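Local coordinates for FtsZ-like protein of unknown function (Nostoc punctiforme, PDB 3C8L), which is an FtsZ-like protein of unknown function that forms an assembly of four copies, at residues M11-D16 with M108-A113; E57-V62 with I112-V117; A61-E66 with G90-G95. All coordinates share one frame; numbering follows the deposited sequence.

Contact 1: M11-D16 with M108-A113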
HETATM    1  N   MSE A  11      -4.461   3.546  -8.427  1.00  7.73           N
HETATM    2  CA  MSE A  11      -3.828   4.685  -7.785  1.00  8.16           C
HETATM    3  C   MSE A  11      -2.713   4.261  -6.842  1.00  8.13           C
HETATM    4  O   MSE A  11      -2.775   3.226  -6.165  1.00  8.37           O
HETATM    5  CB  MSE A  11      -4.904   5.516  -7.072  1.00  9.06           C
HETATM    6  CG  MSE A  11      -5.800   6.261  -8.117  1.00  9.87           C
HETATM    7 SE   MSE A  11      -7.546   6.786  -7.518  0.75  9.33          SE
HETATM    8  CE  MSE A  11      -8.388   5.000  -7.548  1.00 12.03           C
ATOM      9  N   GLY A  12      -1.692   5.100  -6.755  1.00  7.49           N
ATOM     10  CA  GLY A  12      -0.527   4.829  -5.933  1.00  8.44           C
ATOM     11  C   GLY A  12       0.207   6.072  -5.504  1.00  7.37           C
ATOM     12  O   GLY A  12       0.026   7.143  -6.105  1.00  8.69           O
HETATM   13  N   MSE A  13       1.047   5.909  -4.485  1.00  7.73           N
HETATM   14  CA  MSE A  13       1.852   6.988  -3.914  1.00  8.13           C
HETATM   15  C   MSE A  13       3.329   6.594  -4.007  1.00  8.34           C
HETATM   16  O   MSE A  13       3.669   5.426  -3.781  1.00  8.69           O
HETATM   17  CB  MSE A  13       1.479   7.192  -2.432  1.00  8.75           C
HETATM   18  CG  MSE A  13       2.263   8.283  -1.707  1.00 10.42           C
HETATM   19 SE   MSE A  13       1.757   8.535   0.125  0.75 10.23          SE
HETATM   20  CE  MSE A  13       2.219   6.908   0.722  1.00 13.45           C
ATOM     21  N   GLY A  14       4.184   7.572  -4.268  1.00  8.08           N
ATOM     22  CA  GLY A  14       5.630   7.372  -4.350  1.00  8.02           C
ATOM     23  C   GLY A  14       6.331   8.520  -3.644  1.00  7.92           C
ATOM     24  O   GLY A  14       5.848   9.654  -3.644  1.00  8.75           O
ATOM     25  N   ILE A  15       7.462   8.210  -3.040  1.00  9.25           N
ATOM     26  CA  ILE A  15       8.171   9.166  -2.232  1.00  9.51           C
ATOM     27  C   ILE A  15       9.652   9.226  -2.521  1.00 10.93           C
ATOM     28  O   ILE A  15      10.300   8.191  -2.585  1.00 11.08           O
ATOM     29  CB  ILE A  15       7.991   8.805  -0.719  1.00 10.11           C
ATOM     30  CG1 ILE A  15       6.502   8.599  -0.367  1.00 10.82           C
ATOM     31  CG2 ILE A  15       8.640   9.883   0.184  1.00 11.25           C
ATOM     32  CD1 ILE A  15       6.232   8.066   1.038  1.00 12.75           C
ATOM     33  N   ASP A  16      10.138  10.453  -2.707  1.00 10.27           N
ATOM     34  CA  ASP A  16      11.572  10.758  -2.840  1.00 11.81           C
ATOM     35  C   ASP A  16      11.969  11.265  -1.459  1.00 11.06           C
ATOM     36  O   ASP A  16      11.699  12.419  -1.140  1.00 11.58           O
ATOM     37  CB  ASP A  16      11.797  11.876  -3.872  1.00 12.61           C
ATOM     38  CG  ASP A  16      13.156  12.545  -3.744  1.00 13.60           C
ATOM     39  OD1 ASP A  16      14.126  11.866  -3.300  1.00 15.56           O
ATOM     40  OD2 ASP A  16      13.254  13.747  -4.126  1.00 15.03           O
HETATM   41  N   MSE A 108      11.139  16.142   1.553  1.00 12.12           N
HETATM   42  CA  MSE A 108      10.767  14.804   1.063  0.67 11.90           C
HETATM   43  C   MSE A 108       9.609  15.138   0.143  1.00 10.30           C
HETATM   44  O   MSE A 108       8.705  15.888   0.527  1.00 11.83           O
HETATM   45  CB  MSE A 108      10.300  13.791   2.112  0.67 12.84           C
HETATM   46  CG  MSE A 108      11.346  13.297   3.049  0.67 13.68           C
HETATM   47 SE   MSE A 108      10.772  11.658   3.906  0.50 15.66          SE
HETATM   48  CE  MSE A 108       9.627  12.460   5.147  0.67 13.16           C
ATOM     49  N   LEU A 109       9.629  14.568  -1.057  1.00  9.90           N
ATOM     50  CA  LEU A 109       8.611  14.815  -2.060  1.00  9.27           C
ATOM     51  C   LEU A 109       7.717  13.603  -2.238  1.00  8.85           C
ATOM     52  O   LEU A 109       8.209  12.482  -2.466  1.00 10.10           O
ATOM     53  CB  LEU A 109       9.266  15.170  -3.404  1.00 10.10           C
ATOM     54  CG  LEU A 109      10.347  16.267  -3.347  1.00 10.87           C
ATOM     55  CD1 LEU A 109      10.898  16.528  -4.771  1.00 12.20           C
ATOM     56  CD2 LEU A 109       9.824  17.550  -2.729  1.00 12.27           C
ATOM     57  N   ILE A 110       6.410  13.841  -2.189  1.00  8.36           N
ATOM     58  CA  ILE A 110       5.422  12.795  -2.325  1.00  8.38           C
ATOM     59  C   ILE A 110       4.569  13.027  -3.565  1.00  8.04           C
ATOM     60  O   ILE A 110       3.990  14.101  -3.751  1.00  8.86           O
ATOM     61  CB  ILE A 110       4.536  12.682  -1.060  1.00  8.61           C
ATOM     62  CG1 ILE A 110       5.394  12.516   0.197  1.00 10.17           C
ATOM     63  CG2 ILE A 110       3.568  11.528  -1.266  1.00 10.10           C
ATOM     64  CD1 ILE A 110       4.610  12.544   1.478  1.00 10.89           C
ATOM     65  N   ALA A 111       4.547  12.029  -4.456  1.00  7.91           N
ATOM     66  CA  ALA A 111       3.757  12.035  -5.663  1.00  8.20           C
ATOM     67  C   ALA A 111       2.602  11.052  -5.573  1.00  8.39           C
ATOM     68  O   ALA A 111       2.700  10.046  -4.875  1.00  8.73           O
ATOM     69  CB  ALA A 111       4.625  11.585  -6.899  1.00  9.02           C
ATOM     70  N   ILE A 112       1.558  11.390  -6.311  1.00  8.34           N
ATOM     71  CA  ILE A 112       0.403  10.542  -6.519  0.50  8.25           C
ATOM     72  C   ILE A 112       0.331  10.210  -8.006  1.00  7.53           C
ATOM     73  O   ILE A 112       0.572  11.080  -8.846  1.00  8.95           O
ATOM     74  CB  ILE A 112      -0.885  11.270  -6.131  0.50  9.19           C
ATOM     75  CG1 ILE A 112      -0.890  11.505  -4.627  0.50 10.36           C
ATOM     76  CG2 ILE A 112      -2.140  10.492  -6.575  0.50  9.44           C
ATOM     77  CD1 ILE A 112      -1.947  12.431  -4.226  0.50 11.24           C
ATOM     78  N   ALA A 113       0.006   8.956  -8.334  1.00  8.25           N
ATOM     79  CA  ALA A 113      -0.221   8.542  -9.710  1.00  8.18           C
ATOM     80  C   ALA A 113      -1.578   7.835  -9.812  1.00  8.85           C
ATOM     81  O   ALA A 113      -1.947   7.044  -8.948  1.00  9.10           O
ATOM     82  CB  ALA A 113       0.884   7.602 -10.271  1.00  9.70           C
TER
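Six backbone hydrogen bonds zip the end of strand 4-16 to strand 107-120 as a regular antiparallel ladder. Gly-12 with Ala-113, Gly-14 with Ala-111 and Asp-16 with Leu-109 are the hydrogen-bonded pairs, each bonded in both directions; Ala-111 N to Gly-14 O, at 2.8 Å, runs nearly along the C=O axis, whereas Gly-14 N meets Ala-111 O from above the carbonyl plane, 27° out of it. Between these rungs CA-H...O contacts fill in, such as Met-13 CA to Ala-111 O at 3.3 Å. The apolar contacts lie on the face of Met-13, Ile-15, Ile-110 and Ile-112. Selenomethionine Met-13, its CG anti to the backbone N (chi1 179°), crosses Ile-110 obliquely and sets CG 3.5 Å from Ile-110 CG2, with SE next at 3.8 Å from that methyl. Ile-15 lies alongside Ile-110 and points the same way, CG1 to CG1 at 4.1 Å. An alanine at Ile-110 would remove CG1, CG2 and CD1 and would probably loosen the packing of both Met-13 and Ile-15. On the face of Asp-16, Leu-109, Ala-111 and Ala-113, which helix 22-34 covers, the two glycines leave the alanines without a side chain opposite. The one charged group is Asp-16: OD2 sits 3.7 Å from Leu-109 CD1 but takes a hydrogen bond from Glu-21 N, and OD1 one from Gly-19 N. The carboxylate is thus buried yet gripped by backbone N-H groups of the loop before helix 22-34, which would probably stabilise its negative charge.

Contact 2: E57-V62 with I112-V117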
ATOM      1  N   GLU A  57      -3.303   5.753 -19.661  1.00 10.66           N
ATOM      2  CA  GLU A  57      -3.069   7.152 -19.370  1.00 11.20           C
ATOM      3  C   GLU A  57      -2.623   7.269 -17.914  1.00 10.58           C
ATOM      4  O   GLU A  57      -3.291   6.746 -17.007  1.00 15.64           O
ATOM      5  CB  GLU A  57      -4.336   7.979 -19.558  1.00 12.84           C
ATOM      6  CG  GLU A  57      -4.862   8.085 -20.963  1.00 15.49           C
ATOM      7  CD  GLU A  57      -6.204   8.883 -20.974  1.00 16.82           C
ATOM      8  OE1 GLU A  57      -6.635   9.404 -19.917  1.00 22.19           O
ATOM      9  OE2 GLU A  57      -6.792   8.907 -22.017  1.00 23.27           O
ATOM     10  N   VAL A  58      -1.562   8.037 -17.691  1.00  9.31           N
ATOM     11  CA  VAL A  58      -1.017   8.235 -16.368  1.00  8.57           C
ATOM     12  C   VAL A  58      -1.169   9.698 -15.986  1.00  9.03           C
ATOM     13  O   VAL A  58      -0.792  10.577 -16.767  1.00 10.09           O
ATOM     14  CB  VAL A  58       0.470   7.833 -16.296  1.00  9.40           C
ATOM     15  CG1 VAL A  58       1.014   8.007 -14.875  1.00 11.93           C
ATOM     16  CG2 VAL A  58       0.654   6.399 -16.761  1.00 10.15           C
ATOM     17  N   GLN A  59      -1.750   9.952 -14.806  1.00  8.42           N
ATOM     18  CA  GLN A  59      -1.914  11.290 -14.261  1.00  9.18           C
ATOM     19  C   GLN A  59      -1.103  11.350 -12.975  1.00  9.02           C
ATOM     20  O   GLN A  59      -1.376  10.566 -12.047  1.00  9.48           O
ATOM     21  CB  GLN A  59      -3.395  11.554 -13.941  1.00  9.83           C
ATOM     22  CG  GLN A  59      -3.668  12.932 -13.363  1.00 10.64           C
ATOM     23  CD  GLN A  59      -5.060  13.089 -12.749  1.00 10.58           C
ATOM     24  OE1 GLN A  59      -5.872  12.170 -12.766  1.00 13.63           O
ATOM     25  NE2 GLN A  59      -5.328  14.275 -12.216  1.00 11.47           N
ATOM     26  N   VAL A  60      -0.080  12.219 -12.941  1.00  8.33           N
ATOM     27  CA  VAL A  60       0.758  12.408 -11.763  1.00  9.04           C
ATOM     28  C   VAL A  60       0.631  13.800 -11.171  1.00  8.97           C
ATOM     29  O   VAL A  60       0.566  14.782 -11.916  1.00  9.78           O
ATOM     30  CB  VAL A  60       2.264  12.161 -12.105  1.00  9.30           C
ATOM     31  CG1 VAL A  60       3.203  12.688 -11.003  1.00 10.88           C
ATOM     32  CG2 VAL A  60       2.510  10.664 -12.351  1.00 11.09           C
ATOM     33  N   ALA A  61       0.543  13.882  -9.839  1.00  9.17           N
ATOM     34  CA  ALA A  61       0.554  15.145  -9.111  1.00  9.74           C
ATOM     35  C   ALA A  61       1.733  15.051  -8.147  1.00  9.32           C
ATOM     36  O   ALA A  61       1.866  14.068  -7.401  1.00  9.31           O
ATOM     37  CB  ALA A  61      -0.752  15.437  -8.426  1.00 10.32           C
ATOM     38  N   VAL A  62       2.589  16.070  -8.158  1.00  9.38           N
ATOM     39  CA  VAL A  62       3.794  16.046  -7.344  1.00  9.46           C
ATOM     40  C   VAL A  62       4.329  17.477  -7.221  1.00  9.31           C
ATOM     41  O   VAL A  62       4.015  18.320  -8.065  1.00 10.26           O
ATOM     42  CB  VAL A  62       4.887  15.158  -8.084  1.00  9.57           C
ATOM     43  CG1 VAL A  62       5.271  15.789  -9.455  1.00 10.51           C
ATOM     44  CG2 VAL A  62       6.128  14.915  -7.259  1.00 10.49           C
ATOM     45  N   ILE A 112       1.558  11.390  -6.311  1.00  8.34           N
ATOM     46  CA  ILE A 112       0.403  10.542  -6.519  0.50  8.25           C
ATOM     47  C   ILE A 112       0.331  10.210  -8.006  1.00  7.53           C
ATOM     48  O   ILE A 112       0.572  11.080  -8.846  1.00  8.95           O
ATOM     49  CB  ILE A 112      -0.885  11.270  -6.131  0.50  9.19           C
ATOM     50  CG1 ILE A 112      -0.890  11.505  -4.627  0.50 10.36           C
ATOM     51  CG2 ILE A 112      -2.140  10.492  -6.575  0.50  9.44           C
ATOM     52  CD1 ILE A 112      -1.947  12.431  -4.226  0.50 11.24           C
ATOM     53  N   ALA A 113       0.006   8.956  -8.334  1.00  8.25           N
ATOM     54  CA  ALA A 113      -0.221   8.542  -9.710  1.00  8.18           C
ATOM     55  C   ALA A 113      -1.578   7.835  -9.812  1.00  8.85           C
ATOM     56  O   ALA A 113      -1.947   7.044  -8.948  1.00  9.10           O
ATOM     57  CB  ALA A 113       0.884   7.602 -10.271  1.00  9.70           C
ATOM     58  N   ALA A 114      -2.329   8.168 -10.860  1.00  8.36           N
ATOM     59  CA  ALA A 114      -3.528   7.474 -11.264  1.00  7.89           C
ATOM     60  C   ALA A 114      -3.221   6.898 -12.650  1.00  9.04           C
ATOM     61  O   ALA A 114      -2.918   7.653 -13.574  1.00  9.88           O
ATOM     62  CB  ALA A 114      -4.762   8.364 -11.313  1.00  9.87           C
ATOM     63  N   VAL A 115      -3.270   5.571 -12.768  1.00  7.94           N
ATOM     64  CA  VAL A 115      -3.015   4.852 -14.000  1.00  8.11           C
ATOM     65  C   VAL A 115      -4.368   4.340 -14.469  1.00  8.84           C
ATOM     66  O   VAL A 115      -4.994   3.510 -13.812  1.00  9.73           O
ATOM     67  CB  VAL A 115      -2.023   3.676 -13.768  1.00  9.40           C
ATOM     68  CG1 VAL A 115      -1.847   2.854 -15.045  1.00 10.98           C
ATOM     69  CG2 VAL A 115      -0.674   4.195 -13.228  1.00  9.96           C
ATOM     70  N   THR A 116      -4.822   4.843 -15.623  1.00  9.98           N
ATOM     71  CA  THR A 116      -6.121   4.474 -16.153  1.00 10.05           C
ATOM     72  C   THR A 116      -5.970   3.632 -17.404  1.00 10.06           C
ATOM     73  O   THR A 116      -5.218   4.009 -18.327  1.00 11.74           O
ATOM     74  CB  THR A 116      -6.951   5.724 -16.499  1.00 10.40           C
ATOM     75  OG1 THR A 116      -7.108   6.525 -15.314  1.00 11.93           O
ATOM     76  CG2 THR A 116      -8.334   5.322 -16.992  1.00 11.60           C
ATOM     77  N   VAL A 117      -6.658   2.493 -17.450  1.00 10.19           N
ATOM     78  CA  VAL A 117      -6.690   1.648 -18.620  1.00 11.31           C
ATOM     79  C   VAL A 117      -7.998   1.995 -19.342  1.00 10.72           C
ATOM     80  O   VAL A 117      -9.077   2.009 -18.718  1.00 10.37           O
ATOM     81  CB  VAL A 117      -6.683   0.170 -18.274  1.00 13.53           C
ATOM     82  CG1 VAL A 117      -6.922  -0.658 -19.540  1.00 15.43           C
ATOM     83  CG2 VAL A 117      -5.371  -0.186 -17.571  1.00 15.50           C
TER
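Strand 55-62 pairs antiparallel with strand 107-120 over five residue pairs, and the two faces of this ladder differ in character. The tight part is the backbone itself: six hydrogen bonds serve the pairs Glu-57 with Thr-116, Gln-59 with Ala-114 and Ala-61 with Ile-112, the straightest being Thr-116 N to Glu-57 O at 2.8 Å with 176° at the hydrogen. On the face of Val-58, Val-60, Ala-113 and Val-115, Val-60 makes the closest approach between side chains. Val-60 CG1 stands anti to the backbone N (chi1 166°), which turns Val-60 CG2 across to Ala-113 CB at 4.0 Å, while Val-60 CG1 rests 3.8 Å from Ile-112 O. Val-58 and Val-115 meet more loosely, CG2 to CG2 at 4.4 Å. The opposite face carries Glu-57, Gln-59, Ala-61, Ile-112, Ala-114 and Thr-116; its loose, partly exposed side is limited to Glu-57 and Gln-59, whose side chains turn to partners outside the two segments. Gln-59 runs out extended, and Gln-59 OE1 comes only within 4.2 Å of Ala-114 CB. Glu-57 OE2 forms a salt bridge with Arg-4 NE. Gln-59 NE2 hydrogen-bonds Glu-87 OE2 of its own chain and Ile-92 O of the second subunit, whose Met-91 also packs on Gln-59, Ala-61 and Ala-114. On its far edge strand 55-62 is bonded in parallel to strand 81-94, through Thr-85 and Glu-87 among others, and on the valine face helix 22-34 lays Ala-26 on Val-60 and Val-30 on both Val-58 and Ala-113.

Contact 3: A61-E66 with G90-G95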
ATOM      1  N   ALA A  61       0.543  13.882  -9.839  1.00  9.17           N
ATOM      2  CA  ALA A  61       0.554  15.145  -9.111  1.00  9.74           C
ATOM      3  C   ALA A  61       1.733  15.051  -8.147  1.00  9.32           C
ATOM      4  O   ALA A  61       1.866  14.068  -7.401  1.00  9.31           O
ATOM      5  CB  ALA A  61      -0.752  15.437  -8.426  1.00 10.32           C
ATOM      6  N   VAL A  62       2.589  16.070  -8.158  1.00  9.38           N
ATOM      7  CA  VAL A  62       3.794  16.046  -7.344  1.00  9.46           C
ATOM      8  C   VAL A  62       4.329  17.477  -7.221  1.00  9.31           C
ATOM      9  O   VAL A  62       4.015  18.320  -8.065  1.00 10.26           O
ATOM     10  CB  VAL A  62       4.887  15.158  -8.084  1.00  9.57           C
ATOM     11  CG1 VAL A  62       5.271  15.789  -9.455  1.00 10.51           C
ATOM     12  CG2 VAL A  62       6.128  14.915  -7.259  1.00 10.49           C
ATOM     13  N   PRO A  63       5.117  17.766  -6.166  1.00 10.75           N
ATOM     14  CA  PRO A  63       5.763  19.078  -6.132  1.00 10.82           C
ATOM     15  C   PRO A  63       6.801  19.169  -7.272  1.00 10.62           C
ATOM     16  O   PRO A  63       7.391  18.159  -7.661  1.00 10.79           O
ATOM     17  CB  PRO A  63       6.403  19.139  -4.744  1.00 11.86           C
ATOM     18  CG  PRO A  63       5.799  18.023  -3.972  1.00 14.44           C
ATOM     19  CD  PRO A  63       5.326  17.015  -4.915  1.00 11.36           C
ATOM     20  N   TYR A  64       7.001  20.379  -7.779  1.00 11.67           N
ATOM     21  CA  TYR A  64       7.965  20.659  -8.861  1.00 11.63           C
ATOM     22  C   TYR A  64       7.668  19.775 -10.074  1.00 10.82           C
ATOM     23  O   TYR A  64       8.568  19.098 -10.599  1.00 11.61           O
ATOM     24  CB  TYR A  64       9.393  20.451  -8.361  1.00 13.04           C
ATOM     25  CG  TYR A  64       9.677  21.105  -7.038  1.00 13.90           C
ATOM     26  CD1 TYR A  64       9.804  22.483  -6.938  1.00 15.21           C
ATOM     27  CD2 TYR A  64       9.839  20.357  -5.889  1.00 14.11           C
ATOM     28  CE1 TYR A  64      10.053  23.087  -5.715  1.00 16.35           C
ATOM     29  CE2 TYR A  64      10.094  20.937  -4.669  1.00 15.28           C
ATOM     30  CZ  TYR A  64      10.202  22.305  -4.582  1.00 15.35           C
ATOM     31  OH  TYR A  64      10.477  22.922  -3.386  1.00 17.05           O
ATOM     32  N   PRO A  65       6.419  19.803 -10.569  1.00 11.00           N
ATOM     33  CA  PRO A  65       6.058  18.914 -11.677  1.00 11.53           C
ATOM     34  C   PRO A  65       6.899  19.148 -12.933  1.00 10.85           C
ATOM     35  O   PRO A  65       7.121  18.239 -13.723  1.00 11.26           O
ATOM     36  CB  PRO A  65       4.585  19.242 -11.918  1.00 11.40           C
ATOM     37  CG  PRO A  65       4.443  20.612 -11.422  1.00 11.71           C
ATOM     38  CD  PRO A  65       5.288  20.676 -10.218  1.00 11.22           C
ATOM     39  N   GLU A  66       7.352  20.377 -13.117  1.00 11.63           N
ATOM     40  CA  GLU A  66       8.195  20.742 -14.258  1.00 11.76           C
ATOM     41  C   GLU A  66       9.550  20.024 -14.290  1.00 10.96           C
ATOM     42  O   GLU A  66      10.226  20.056 -15.319  1.00 12.42           O
ATOM     43  CB  GLU A  66       8.430  22.276 -14.304  1.00 12.61           C
ATOM     44  CG  GLU A  66       9.244  22.883 -13.149  1.00 14.48           C
ATOM     45  CD  GLU A  66       8.549  23.060 -11.800  1.00 15.03           C
ATOM     46  OE1 GLU A  66       7.340  22.762 -11.691  1.00 14.66           O
ATOM     47  OE2 GLU A  66       9.231  23.490 -10.840  1.00 18.01           O
ATOM     48  N   GLY A  90       0.377  16.496  -4.793  1.00  9.03           N
ATOM     49  CA  GLY A  90       1.153  15.664  -3.911  1.00  8.89           C
ATOM     50  C   GLY A  90       1.413  16.419  -2.605  1.00  9.27           C
ATOM     51  O   GLY A  90       0.517  17.117  -2.081  1.00 10.08           O
HETATM   52  N   MSE A  91       2.613  16.271  -2.056  1.00  8.97           N
HETATM   53  CA  MSE A  91       2.932  16.966  -0.817  1.00  8.79           C
HETATM   54  C   MSE A  91       4.443  17.067  -0.602  1.00  9.56           C
HETATM   55  O   MSE A  91       5.195  16.224  -1.091  1.00  9.86           O
HETATM   56  CB  MSE A  91       2.314  16.225   0.391  1.00  9.54           C
HETATM   57  CG  MSE A  91       2.219  17.041   1.674  1.00 10.49           C
HETATM   58 SE   MSE A  91       1.129  16.221   3.044  0.75  9.15          SE
HETATM   59  CE  MSE A  91       2.530  15.264   3.737  1.00  9.21           C
ATOM     60  N   ILE A  92       4.881  18.134   0.062  1.00  9.80           N
ATOM     61  CA  ILE A  92       6.272  18.281   0.488  1.00 10.42           C
ATOM     62  C   ILE A  92       6.284  18.117   2.027  1.00 10.92           C
ATOM     63  O   ILE A  92       5.502  18.765   2.733  1.00 12.25           O
ATOM     64  CB  ILE A  92       6.859  19.669   0.213  1.00 11.71           C
ATOM     65  CG1 ILE A  92       6.894  19.916  -1.294  1.00 11.54           C
ATOM     66  CG2 ILE A  92       8.259  19.766   0.842  1.00 12.36           C
ATOM     67  CD1 ILE A  92       7.322  21.348  -1.710  1.00 13.84           C
ATOM     68  N   VAL A  93       7.158  17.251   2.541  1.00 11.00           N
ATOM     69  CA  VAL A  93       7.355  17.140   3.979  1.00 12.00           C
ATOM     70  C   VAL A  93       8.695  17.893   4.227  1.00 12.35           C
ATOM     71  O   VAL A  93       9.741  17.501   3.695  1.00 12.92           O
ATOM     72  CB  VAL A  93       7.469  15.699   4.457  1.00 12.32           C
ATOM     73  CG1 VAL A  93       7.710  15.675   5.959  1.00 13.82           C
ATOM     74  CG2 VAL A  93       6.214  14.906   4.069  1.00 13.45           C
ATOM     75  N   GLN A  94       8.624  18.980   4.997  0.80 12.51           N
ATOM     76  CA  GLN A  94       9.789  19.788   5.369  0.80 14.94           C
ATOM     77  C   GLN A  94      10.506  19.213   6.570  0.80 15.25           C
ATOM     78  O   GLN A  94       9.893  18.834   7.566  0.80 16.64           O
ATOM     79  CB  GLN A  94       9.345  21.194   5.782  0.80 17.26           C
ATOM     80  CG  GLN A  94       8.819  22.057   4.677  0.80 20.10           C
ATOM     81  CD  GLN A  94       9.907  22.516   3.726  0.80 21.52           C
ATOM     82  OE1 GLN A  94      11.097  22.511   4.064  0.80 23.65           O
ATOM     83  NE2 GLN A  94       9.508  22.935   2.543  0.80 22.49           N
ATOM     84  N   GLY A  95      11.824  19.176   6.515  1.00 15.70           N
ATOM     85  CA  GLY A  95      12.577  18.683   7.647  1.00 17.02           C
ATOM     86  C   GLY A  95      14.058  18.816   7.347  1.00 17.37           C
ATOM     87  O   GLY A  95      14.494  18.549   6.231  1.00 17.73           O
TER
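This contact joins the exit of strand 55-62 to the far part of strand 81-94, the two parallel strands of a beta-alpha-beta unit whose crossover carries helix 70-74. No hydrogen bond spans the segments, and the touch is mainly apolar. Ile-92 carries it: its bond to CB points toward segment 61-66, and CG1, anti to the carbonyl carbon (chi1 -64°), slides past the proline ring in the opposite direction, 3.5 Å from Pro-63 CG, closer than usual van der Waals contact, and 3.6 Å from Pro-63 CB. The chain then runs on anti (chi2 174°), so that Ile-92 CD1, the tip, lies 3.9 Å from Pro-63 CB and reaches Tyr-64, whose side chain crosses it at about a right angle. Tyr-64 OH lies 3.9 Å and Tyr-64 CE2 4.1 Å from Ile-92 CD1, and the hydroxyl is held by a hydrogen bond with Glu-107 OE1. Gly-90 faces Val-62 at the place where the strands part. Its phi of 67° suits a residue without a side chain, and a CB there would crowd Ala-61 O and Val-62 CA. The proline ring also leans on the backbone, with Pro-63 CG 3.4 Å from Met-91 O.

Overall arrangement
Strand 107-120 ties the three contacts together. Contacts 1 and 2 lie on its two edges and share Ile-112 and Ala-113, their centres about 10 Å apart; Ala-111 CB meets Val-62 CG2 at 3.7 Å between them. Contact 3 shares Ala-61 and Val-62 with contact 2, though their centres are about 15 Å apart. It joins contact 1, about 9 Å away between centres, through Ile-110 N to Met-91 O and Met-108 O to Val-93 N, both probable hydrogen bonds of 2.9 Å. All three touch the second subunit. With the function unknown, no active site can be assigned; a glycerol about 4 Å from the Ala-61 side chain, probably from the crystallisation liquor, lies beside contacts 2 and 3.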